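Local coordinates for protein Hen1 (Anabaena variabilis, PDB 3JWH) that probably transfers a methyl group from S-adenosylmethionine to the 2'-hydroxyl of the 3'-terminal nucleotide of RNA, at residues R32-G37 and T57-S62; A106-V111 and V136-P141; W166-F171 and P201-V206. All coordinates share one frame; numbering follows the deposited sequence.

Interaction 1: R32-G37 and T57-S62. With SAH (S-adenosyl-L-homocysteine), chain C.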
loop_
_atom_site.group_PDB
_atom_site.type_symbol
_atom_site.label_atom_id
_atom_site.label_comp_id
_atom_site.label_asym_id
_atom_site.label_seq_id
_atom_site.Cartn_x
_atom_site.Cartn_y
_atom_site.Cartn_z
ATOM N N ARG A 32 7.555 -7.285 8.851
ATOM C CA ARG A 32 8.451 -6.266 8.312
ATOM C C ARG A 32 7.765 -5.628 7.123
ATOM O O ARG A 32 7.645 -6.246 6.077
ATOM C CB ARG A 32 9.755 -6.919 7.863
ATOM C CG ARG A 32 10.436 -7.764 8.925
ATOM C CD ARG A 32 11.394 -6.940 9.753
ATOM N NE ARG A 32 11.854 -7.643 10.950
ATOM C CZ ARG A 32 12.725 -7.139 11.816
ATOM N NH1 ARG A 32 13.233 -5.929 11.622
ATOM N NH2 ARG A 32 13.062 -7.830 12.893
ATOM N N VAL A 33 7.347 -4.379 7.265
ATOM C CA VAL A 33 6.628 -3.729 6.188
ATOM C C VAL A 33 7.205 -2.440 5.642
ATOM O O VAL A 33 7.683 -1.589 6.379
ATOM C CB VAL A 33 5.163 -3.407 6.618
ATOM C CG1 VAL A 33 4.361 -2.863 5.413
ATOM C CG2 VAL A 33 4.503 -4.653 7.235
ATOM N N ILE A 34 7.110 -2.293 4.329
ATOM C CA ILE A 34 7.561 -1.089 3.694
ATOM C C ILE A 34 6.386 -0.451 2.960
ATOM O O ILE A 34 5.782 -1.056 2.099
ATOM C CB ILE A 34 8.747 -1.354 2.723
ATOM C CG1 ILE A 34 9.171 -0.043 2.071
ATOM C CG2 ILE A 34 8.354 -2.345 1.648
ATOM C CD1 ILE A 34 10.518 -0.131 1.306
ATOM N N ASP A 35 6.083 0.793 3.308
ATOM C CA ASP A 35 4.982 1.525 2.696
ATOM C C ASP A 35 5.460 2.462 1.578
ATOM O O ASP A 35 6.048 3.514 1.846
ATOM C CB ASP A 35 4.256 2.307 3.781
ATOM C CG ASP A 35 2.970 2.925 3.290
ATOM O OD1 ASP A 35 2.286 2.298 2.449
ATOM O OD2 ASP A 35 2.635 4.032 3.764
ATOM N N LEU A 36 5.205 2.075 0.337
ATOM C CA LEU A 36 5.642 2.857 -0.820
ATOM C C LEU A 36 4.646 3.967 -1.172
ATOM O O LEU A 36 3.513 3.704 -1.534
ATOM C CB LEU A 36 5.876 1.921 -2.007
ATOM C CG LEU A 36 6.759 0.701 -1.690
ATOM C CD1 LEU A 36 6.695 -0.294 -2.829
ATOM C CD2 LEU A 36 8.194 1.147 -1.432
ATOM N N GLY A 37 5.103 5.208 -1.077
ATOM C CA GLY A 37 4.249 6.351 -1.333
ATOM C C GLY A 37 3.501 6.547 -0.028
ATOM O O GLY A 37 2.282 6.692 -0.001
ATOM N N THR A 57 8.881 0.807 7.419
ATOM C CA THR A 57 9.621 1.743 6.597
ATOM C C THR A 57 8.670 2.433 5.639
ATOM O O THR A 57 7.911 1.770 4.956
ATOM C CB THR A 57 10.712 1.056 5.760
ATOM O OG1 THR A 57 11.724 0.539 6.625
ATOM C CG2 THR A 57 11.338 2.054 4.803
ATOM N N GLY A 58 8.729 3.762 5.593
ATOM C CA GLY A 58 7.890 4.542 4.697
ATOM C C GLY A 58 8.736 5.245 3.649
ATOM O O GLY A 58 9.746 5.857 3.973
ATOM N N VAL A 59 8.314 5.165 2.390
ATOM C CA VAL A 59 9.041 5.766 1.283
ATOM C C VAL A 59 8.171 6.758 0.514
ATOM O O VAL A 59 7.033 6.451 0.203
ATOM C CB VAL A 59 9.521 4.662 0.275
ATOM C CG1 VAL A 59 10.354 5.296 -0.842
ATOM C CG2 VAL A 59 10.320 3.588 1.004
ATOM N N ASP A 60 8.703 7.945 0.211
ATOM C CA ASP A 60 7.961 8.930 -0.579
ATOM C C ASP A 60 8.919 9.863 -1.306
ATOM O O ASP A 60 10.000 10.154 -0.808
ATOM C CB ASP A 60 7.025 9.766 0.299
ATOM C CG ASP A 60 5.802 10.256 -0.473
ATOM O OD1 ASP A 60 5.888 11.268 -1.198
ATOM O OD2 ASP A 60 4.753 9.593 -0.370
ATOM N N VAL A 61 8.527 10.343 -2.484
ATOM C CA VAL A 61 9.395 11.250 -3.220
ATOM C C VAL A 61 9.288 12.676 -2.691
ATOM O O VAL A 61 10.186 13.508 -2.899
ATOM C CB VAL A 61 9.098 11.212 -4.754
ATOM C CG1 VAL A 61 7.781 11.876 -5.075
ATOM C CG2 VAL A 61 10.256 11.864 -5.523
ATOM N N SER A 62 8.203 12.954 -1.960
ATOM C CA SER A 62 8.005 14.292 -1.418
ATOM C C SER A 62 8.628 14.549 -0.037
ATOM O O SER A 62 8.345 13.847 0.935
ATOM C CB SER A 62 6.515 14.621 -1.391
ATOM O OG SER A 62 6.261 15.698 -0.520
HETATM N N SAH C . -0.636 6.396 1.123
HETATM C CA SAH C . -0.917 7.684 1.776
HETATM C CB SAH C . -1.473 8.666 0.743
HETATM C CG SAH C . -0.488 8.836 -0.414
HETATM S SD SAH C . -1.080 9.943 -1.747
HETATM C C SAH C . -1.960 7.485 2.878
HETATM O O SAH C . -3.153 7.681 2.559
HETATM O OXT SAH C . -1.541 7.146 4.007
HETATM C "C5'" SAH C . 0.168 9.491 -3.005
HETATM C "C4'" SAH C . 1.576 9.473 -2.407
HETATM O "O4'" SAH C . 2.471 8.865 -3.354
HETATM C "C3'" SAH C . 2.073 10.902 -2.169
HETATM O "O3'" SAH C . 2.871 10.951 -0.984
HETATM C "C2'" SAH C . 2.940 11.131 -3.407
HETATM O "O2'" SAH C . 3.939 12.109 -3.107
HETATM C "C1'" SAH C . 3.590 9.752 -3.493
HETATM N N9 SAH C . 4.229 9.518 -4.807
HETATM C C8 SAH C . 3.682 9.770 -5.994
HETATM N N7 SAH C . 4.524 9.405 -6.958
HETATM C C5 SAH C . 5.618 8.917 -6.382
HETATM C C6 SAH C . 6.811 8.398 -6.857
HETATM N N6 SAH C . 7.040 8.323 -8.168
HETATM N N1 SAH C . 7.733 7.987 -5.984
HETATM C C2 SAH C . 7.522 8.070 -4.677
HETATM N N3 SAH C . 6.399 8.560 -4.190
HETATM C C4 SAH C . 5.430 8.990 -5.008
#
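Ile34 packs against Thr57 and Val59 where two parallel strands run side by side, their axes 16° apart. Ile34 CB lies 3.9 Å from Thr57 O. CG1, anti to the backbone N (chi1 179°), lies 3.6 Å from Thr57 O and near Val59 CG2. CD1 at the tip ends on Val59 CG2 at 3.7 Å. Leu36 lies alongside the same valine, both side chains pointing the same way, Leu36 CD2 4.1 Å from Val59 CG2.

Four backbone hydrogen bonds form a ladder. Thr57 N donates to Val33 O, Asp35 N to Thr57 O, Val59 N to Asp35 O, and Gly37 N to Val59 O at 2.6 Å.

Beyond the ladder the strand ends open onto S-adenosyl-L-homocysteine. Gly37 O accepts from the ligand amino N at 3.1 Å. A side chain on Gly37 would run into ribose O4', and its positive phi also favours glycine. Asp60 OD1 accepts from ribose O2' at 2.9 Å. It also takes Ser62 N on its anti lone pair, closing an Asx turn. OD2 faces O3' at a distance modelled too short to trust, and accepts from Gly39 N. An acidic residue ending the second strand and gripping the ribose is a hallmark of Rossmann-like methyltransferases.

The two strands belong to a beta-alpha-beta unit. Its helix 42-49 covers Val33 and Asp35 with Leu47, Leu43 and Leu44. On the opposite face, Phe100 touches Ile34 and Val59. Strand 105-109, whose Thr107 OG1 bonds Asp35 OD1, lies beyond 32-36, and strand 86-90 beyond 55-60.

Interaction 2: A106-V111 and V136-P141; sequences ATVIEV and VIVTTP. With SAH (S-adenosyl-L-homocysteine), chain C.
Glu110 and Thr139 meet at the C-terminal end of strand 105-109, their side chains crossing at about a right angle. Thr139 OG1 donates to Glu110 OE2 at 2.6 Å, on the anti lone pair of that oxygen. The strand puts Thr139 on the same face as Ile109. Its chi1 of 73° sets OG1 between the backbone N and the carbonyl carbon, where it meets Glu110 OE2 and lies against Ile109 CG2. The same OE2 takes a salt bridge from Arg17 NE of helix 13-27, so two donors grip it. An alanine in place of Glu110 would probably leave the Thr139 hydroxyl and the Arg17 guanidinium without their common acceptor.

Glu110 N donates to Thr139 O at 3.0 Å, approaching from 37° above the carbonyl plane. It also makes a weak 3.4 Å bond to Thr139 OG1.

Further back the strands pair in regular parallel fashion. Ile137 N donates to Ala106 O, Val108 N to Ile137 O at 2.7 Å, and Thr139 N to Val108 O. Helix 117-131 connects these strands in a beta-alpha-beta unit of the Rossmann-like sheet, and its Phe123 and Leu127 cover the face of Val108 and Val136. On that face Val108 and Val138 lie side by side.

Where the strands part, a water takes over. It accepts from Val111 N at 2.7 Å. It donates to Thr139 O at 2.9 Å and to Val108 O at 3.1 Å, giving both carbonyls a second donor. Other polar groups bond beyond the two strands. Thr107 OG1 is bonded to Asp35 OD1, and Thr140 OG1 to Glu113 OE1. Ile109 O accepts from the amino N of S-adenosyl-L-homocysteine at 2.9 Å, so the end of the strand meets the ligand.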
loop_
_atom_site.group_PDB
_atom_site.type_symbol
_atom_site.label_atom_id
_atom_site.label_comp_id
_atom_site.label_asym_id
_atom_site.label_seq_id
_atom_site.Cartn_x
_atom_site.Cartn_y
_atom_site.Cartn_z
ATOM N N ALA A 106 4.944 -5.159 1.090
ATOM C CA ALA A 106 5.011 -3.804 0.596
ATOM C C ALA A 106 3.545 -3.354 0.486
ATOM O O ALA A 106 2.691 -4.117 0.033
ATOM C CB ALA A 106 5.652 -3.790 -0.769
ATOM N N THR A 107 3.237 -2.143 0.926
ATOM C CA THR A 107 1.864 -1.656 0.790
ATOM C C THR A 107 1.911 -0.465 -0.142
ATOM O O THR A 107 2.806 0.363 -0.052
ATOM C CB THR A 107 1.247 -1.220 2.143
ATOM O OG1 THR A 107 2.102 -0.257 2.778
ATOM C CG2 THR A 107 1.039 -2.422 3.053
ATOM N N VAL A 108 0.954 -0.386 -1.049
ATOM C CA VAL A 108 0.883 0.706 -2.013
ATOM C C VAL A 108 -0.572 1.186 -1.855
ATOM O O VAL A 108 -1.480 0.700 -2.540
ATOM C CB VAL A 108 1.120 0.172 -3.455
ATOM C CG1 VAL A 108 1.385 1.310 -4.388
ATOM C CG2 VAL A 108 2.264 -0.848 -3.466
ATOM N N ILE A 109 -0.779 2.134 -0.951
ATOM C CA ILE A 109 -2.107 2.640 -0.624
ATOM C C ILE A 109 -2.493 3.938 -1.299
ATOM O O ILE A 109 -1.897 4.987 -1.043
ATOM C CB ILE A 109 -2.234 2.837 0.886
ATOM C CG1 ILE A 109 -1.651 1.625 1.602
ATOM C CG2 ILE A 109 -3.709 3.004 1.283
ATOM C CD1 ILE A 109 -2.297 0.292 1.220
ATOM N N GLU A 110 -3.499 3.860 -2.162
ATOM C CA GLU A 110 -3.969 5.035 -2.879
ATOM C C GLU A 110 -2.790 5.711 -3.578
ATOM O O GLU A 110 -2.592 6.929 -3.474
ATOM C CB GLU A 110 -4.640 6.008 -1.904
ATOM C CG GLU A 110 -5.700 5.344 -0.994
ATOM C CD GLU A 110 -6.860 4.689 -1.766
ATOM O OE1 GLU A 110 -7.629 5.411 -2.442
ATOM O OE2 GLU A 110 -7.004 3.453 -1.695
ATOM N N VAL A 111 -2.009 4.909 -4.295
ATOM C CA VAL A 111 -0.852 5.419 -5.009
ATOM C C VAL A 111 -0.947 5.267 -6.518
ATOM O O VAL A 111 -0.657 6.212 -7.240
ATOM C CB VAL A 111 0.461 4.730 -4.528
ATOM C CG1 VAL A 111 1.611 5.072 -5.455
ATOM C CG2 VAL A 111 0.806 5.192 -3.130
ATOM N N VAL A 136 2.155 -8.184 -1.254
ATOM C CA VAL A 136 1.986 -6.822 -1.774
ATOM C C VAL A 136 0.509 -6.412 -1.653
ATOM O O VAL A 136 -0.361 -7.050 -2.239
ATOM C CB VAL A 136 2.350 -6.678 -3.264
ATOM C CG1 VAL A 136 2.279 -5.222 -3.643
ATOM C CG2 VAL A 136 3.737 -7.246 -3.546
ATOM N N ILE A 137 0.227 -5.350 -0.913
ATOM C CA ILE A 137 -1.145 -4.889 -0.781
ATOM C C ILE A 137 -1.305 -3.556 -1.497
ATOM O O ILE A 137 -0.583 -2.606 -1.223
ATOM C CB ILE A 137 -1.555 -4.777 0.714
ATOM C CG1 ILE A 137 -1.554 -6.170 1.330
ATOM C CG2 ILE A 137 -2.966 -4.143 0.840
ATOM C CD1 ILE A 137 -0.907 -6.251 2.711
ATOM N N VAL A 138 -2.239 -3.523 -2.447
ATOM C CA VAL A 138 -2.543 -2.339 -3.252
ATOM C C VAL A 138 -4.030 -1.939 -3.145
ATOM O O VAL A 138 -4.913 -2.772 -3.344
ATOM C CB VAL A 138 -2.261 -2.615 -4.744
ATOM C CG1 VAL A 138 -2.571 -1.358 -5.582
ATOM C CG2 VAL A 138 -0.824 -3.079 -4.927
ATOM N N THR A 139 -4.317 -0.679 -2.830
ATOM C CA THR A 139 -5.712 -0.251 -2.767
ATOM C C THR A 139 -5.862 0.956 -3.657
ATOM O O THR A 139 -4.949 1.766 -3.782
ATOM C CB THR A 139 -6.169 0.170 -1.351
ATOM O OG1 THR A 139 -5.582 1.425 -1.019
ATOM C CG2 THR A 139 -5.761 -0.832 -0.330
ATOM N N THR A 140 -7.019 1.085 -4.284
ATOM C CA THR A 140 -7.264 2.228 -5.147
ATOM C C THR A 140 -8.756 2.561 -5.077
ATOM O O THR A 140 -9.575 1.704 -4.741
ATOM C CB THR A 140 -6.836 1.921 -6.587
ATOM O OG1 THR A 140 -6.740 3.146 -7.326
ATOM C CG2 THR A 140 -7.826 0.957 -7.257
ATOM N N PRO A 141 -9.126 3.810 -5.371
ATOM C CA PRO A 141 -10.552 4.157 -5.305
ATOM C C PRO A 141 -11.384 3.550 -6.447
ATOM O O PRO A 141 -10.938 3.504 -7.594
ATOM C CB PRO A 141 -10.543 5.693 -5.357
ATOM C CG PRO A 141 -9.141 6.077 -4.900
ATOM C CD PRO A 141 -8.297 5.010 -5.568
HETATM N N SAH C . -0.636 6.396 1.123
HETATM C CA SAH C . -0.917 7.684 1.776
HETATM C CB SAH C . -1.473 8.666 0.743
HETATM C CG SAH C . -0.488 8.836 -0.414
HETATM S SD SAH C . -1.080 9.943 -1.747
HETATM C C SAH C . -1.960 7.485 2.878
HETATM O O SAH C . -3.153 7.681 2.559
HETATM O OXT SAH C . -1.541 7.146 4.007
HETATM C "C5'" SAH C . 0.168 9.491 -3.005
HETATM C "C4'" SAH C . 1.576 9.473 -2.407
HETATM O "O4'" SAH C . 2.471 8.865 -3.354
HETATM C "C3'" SAH C . 2.073 10.902 -2.169
HETATM O "O3'" SAH C . 2.871 10.951 -0.984
HETATM C "C2'" SAH C . 2.940 11.131 -3.407
HETATM O "O2'" SAH C . 3.939 12.109 -3.107
HETATM C "C1'" SAH C . 3.590 9.752 -3.493
HETATM N N9 SAH C . 4.229 9.518 -4.807
HETATM C C8 SAH C . 3.682 9.770 -5.994
HETATM N N7 SAH C . 4.524 9.405 -6.958
HETATM C C5 SAH C . 5.618 8.917 -6.382
HETATM C C6 SAH C . 6.811 8.398 -6.857
HETATM N N6 SAH C . 7.040 8.323 -8.168
HETATM N N1 SAH C . 7.733 7.987 -5.984
HETATM C C2 SAH C . 7.522 8.070 -4.677
HETATM N N3 SAH C . 6.399 8.560 -4.190
HETATM C C4 SAH C . 5.430 8.990 -5.008
HETATM O O HOH W 1 -2.398 2.329 -5.012
#

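Interaction 3: W166-F171 and P201-V206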
loop_
_atom_site.group_PDB
_atom_site.type_symbol
_atom_site.label_atom_id
_atom_site.label_comp_id
_atom_site.label_asym_id
_atom_site.label_seq_id
_atom_site.Cartn_x
_atom_site.Cartn_y
_atom_site.Cartn_z
ATOM N N TRP A 166 -9.826 4.602 -11.033
ATOM C CA TRP A 166 -10.024 3.399 -11.840
ATOM C C TRP A 166 -11.359 2.692 -11.596
ATOM O O TRP A 166 -11.927 2.773 -10.514
ATOM C CB TRP A 166 -8.894 2.396 -11.564
ATOM C CG TRP A 166 -7.521 2.849 -11.970
ATOM C CD1 TRP A 166 -7.129 4.119 -12.294
ATOM C CD2 TRP A 166 -6.350 2.029 -12.070
ATOM N NE1 TRP A 166 -5.784 4.139 -12.594
ATOM C CE2 TRP A 166 -5.281 2.871 -12.463
ATOM C CE3 TRP A 166 -6.098 0.667 -11.864
ATOM C CZ2 TRP A 166 -3.980 2.393 -12.653
ATOM C CZ3 TRP A 166 -4.801 0.190 -12.055
ATOM C CH2 TRP A 166 -3.761 1.054 -12.446
ATOM N N THR A 167 -11.840 1.981 -12.612
ATOM C CA THR A 167 -13.083 1.221 -12.508
ATOM C C THR A 167 -12.711 -0.144 -11.936
ATOM O O THR A 167 -11.536 -0.500 -11.917
ATOM C CB THR A 167 -13.743 1.018 -13.893
ATOM O OG1 THR A 167 -12.828 0.342 -14.767
ATOM C CG2 THR A 167 -14.133 2.360 -14.503
ATOM N N ARG A 168 -13.696 -0.903 -11.464
ATOM C CA ARG A 168 -13.412 -2.218 -10.902
ATOM C C ARG A 168 -12.792 -3.129 -11.952
ATOM O O ARG A 168 -11.966 -3.998 -11.643
ATOM C CB ARG A 168 -14.688 -2.864 -10.380
ATOM C CG ARG A 168 -15.259 -2.223 -9.134
ATOM C CD ARG A 168 -16.665 -2.740 -8.895
ATOM N NE ARG A 168 -17.557 -2.343 -9.981
ATOM C CZ ARG A 168 -18.812 -2.767 -10.124
ATOM N NH1 ARG A 168 -19.339 -3.618 -9.245
ATOM N NH2 ARG A 168 -19.544 -2.333 -11.147
ATOM N N SER A 169 -13.204 -2.923 -13.196
ATOM C CA SER A 169 -12.715 -3.714 -14.311
ATOM C C SER A 169 -11.258 -3.376 -14.590
ATOM O O SER A 169 -10.416 -4.264 -14.689
ATOM C CB SER A 169 -13.562 -3.434 -15.556
ATOM O OG SER A 169 -13.081 -4.163 -16.673
ATOM N N GLN A 170 -10.970 -2.085 -14.715
ATOM C CA GLN A 170 -9.617 -1.632 -14.977
ATOM C C GLN A 170 -8.639 -2.124 -13.912
ATOM O O GLN A 170 -7.577 -2.658 -14.242
ATOM C CB GLN A 170 -9.592 -0.107 -15.069
ATOM C CG GLN A 170 -10.203 0.402 -16.371
ATOM C CD GLN A 170 -10.382 1.910 -16.417
ATOM O OE1 GLN A 170 -10.720 2.468 -17.468
ATOM N NE2 GLN A 170 -10.166 2.577 -15.286
ATOM N N PHE A 171 -9.005 -1.958 -12.646
ATOM C CA PHE A 171 -8.172 -2.386 -11.534
ATOM C C PHE A 171 -7.912 -3.887 -11.556
ATOM O O PHE A 171 -6.774 -4.333 -11.382
ATOM C CB PHE A 171 -8.831 -2.035 -10.202
ATOM C CG PHE A 171 -7.989 -2.378 -9.003
ATOM C CD1 PHE A 171 -6.730 -1.796 -8.829
ATOM C CD2 PHE A 171 -8.446 -3.280 -8.054
ATOM C CE1 PHE A 171 -5.949 -2.112 -7.719
ATOM C CE2 PHE A 171 -7.672 -3.603 -6.938
ATOM C CZ PHE A 171 -6.420 -3.016 -6.771
ATOM N N PRO A 201 -16.588 1.270 -2.196
ATOM C CA PRO A 201 -15.873 2.484 -2.595
ATOM C C PRO A 201 -14.355 2.342 -2.740
ATOM O O PRO A 201 -13.722 3.123 -3.451
ATOM C CB PRO A 201 -16.265 3.478 -1.505
ATOM C CG PRO A 201 -16.363 2.604 -0.304
ATOM C CD PRO A 201 -17.120 1.407 -0.826
ATOM N N THR A 202 -13.782 1.350 -2.065
ATOM C CA THR A 202 -12.341 1.106 -2.128
ATOM C C THR A 202 -12.011 -0.331 -2.547
ATOM O O THR A 202 -12.454 -1.296 -1.912
ATOM C CB THR A 202 -11.654 1.371 -0.755
ATOM O OG1 THR A 202 -11.843 2.739 -0.370
ATOM C CG2 THR A 202 -10.149 1.073 -0.838
ATOM N N GLN A 203 -11.235 -0.464 -3.617
ATOM C CA GLN A 203 -10.812 -1.780 -4.099
ATOM C C GLN A 203 -9.437 -2.086 -3.492
ATOM O O GLN A 203 -8.585 -1.198 -3.385
ATOM C CB GLN A 203 -10.665 -1.785 -5.618
ATOM C CG GLN A 203 -11.646 -0.918 -6.360
ATOM C CD GLN A 203 -11.499 -1.065 -7.850
ATOM O OE1 GLN A 203 -11.564 -2.172 -8.377
ATOM N NE2 GLN A 203 -11.302 0.043 -8.540
ATOM N N MET A 204 -9.224 -3.335 -3.100
ATOM C CA MET A 204 -7.948 -3.742 -2.533
ATOM C C MET A 204 -7.477 -5.016 -3.223
ATOM O O MET A 204 -8.279 -5.864 -3.608
ATOM C CB MET A 204 -8.070 -3.974 -1.017
ATOM C CG MET A 204 -6.779 -4.476 -0.347
ATOM S SD MET A 204 -6.725 -4.329 1.464
ATOM C CE MET A 204 -7.210 -5.919 1.905
ATOM N N ALA A 205 -6.171 -5.131 -3.422
ATOM C CA ALA A 205 -5.622 -6.320 -4.037
ATOM C C ALA A 205 -4.513 -6.843 -3.142
ATOM O O ALA A 205 -3.619 -6.099 -2.744
ATOM C CB ALA A 205 -5.083 -6.004 -5.408
ATOM N N VAL A 206 -4.607 -8.115 -2.784
ATOM C CA VAL A 206 -3.592 -8.739 -1.962
ATOM C C VAL A 206 -2.879 -9.752 -2.859
ATOM O O VAL A 206 -3.453 -10.778 -3.222
ATOM C CB VAL A 206 -4.211 -9.459 -0.737
ATOM C CG1 VAL A 206 -3.123 -10.141 0.066
ATOM C CG2 VAL A 206 -4.936 -8.447 0.156
#
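Gln203 and Phe171 lie head to tail, each passing the other, amide and ring planes 64° apart. Phe171 points toward the strand from CB on. With CG anti to the backbone N (chi1 -177°), its ring lies along the glutamine chain. Gln203 CG is anti to the carbonyl carbon, and the extended chain beyond it runs back to the start of helix 168-181.

The glutamine CB lies 3.6 Å from Phe171 CD2. At its tip, OE1 rests on carbon, 3.1 Å from Arg168 CA and 3.3 Å from Phe171 CB. NE2 donates to Thr167 O, a weak bond at 3.4 Å. That carbonyl also accepts from Phe171 N in the first helical turn, whose N-cap is Thr167, with OG1 taking Gln170 N. Farther along the ring, CZ touches Ala205 CB at 3.5 Å. Trp166 brings CE3 to the ring edge, in its plane.

Arg168 crosses the glutamine at about a right angle, but its guanidinium leads away to Glu144. Thr140 of strand 135-141, the antiparallel neighbour of 202-209, packs against both Phe171 and Gln203.

Gln203, though polar, is used largely through its carbon chain and an oxygen set against carbon. The one hydrogen bond across the contact is weak, so packing probably does most of the joining.

Overall arrangement
All three contacts reach one mixed sheet, interaction 3 through strand 202-209 only. Interactions 1 and 2 are adjacent in it, their centres 11 Å apart. Leu36 N lies 3.0 Å from Thr107 O, a probable backbone bond, and Val111 CG2 packs on Leu36 O at 3.5 Å. Both touch S-adenosyl-L-homocysteine: 32-37/57-62 holds its ribose, and the two contacts together clasp its amino group. Interaction 3 follows on the far side of interaction 2, centres 10 Å apart. Val138 O and Ala205 N, 2.7 Å apart, probably bond across the antiparallel step. Interaction 3 stays clear of interaction 1, nearest atoms about 11 Å apart, and the Met204 side chain is about 12 Å from the ligand.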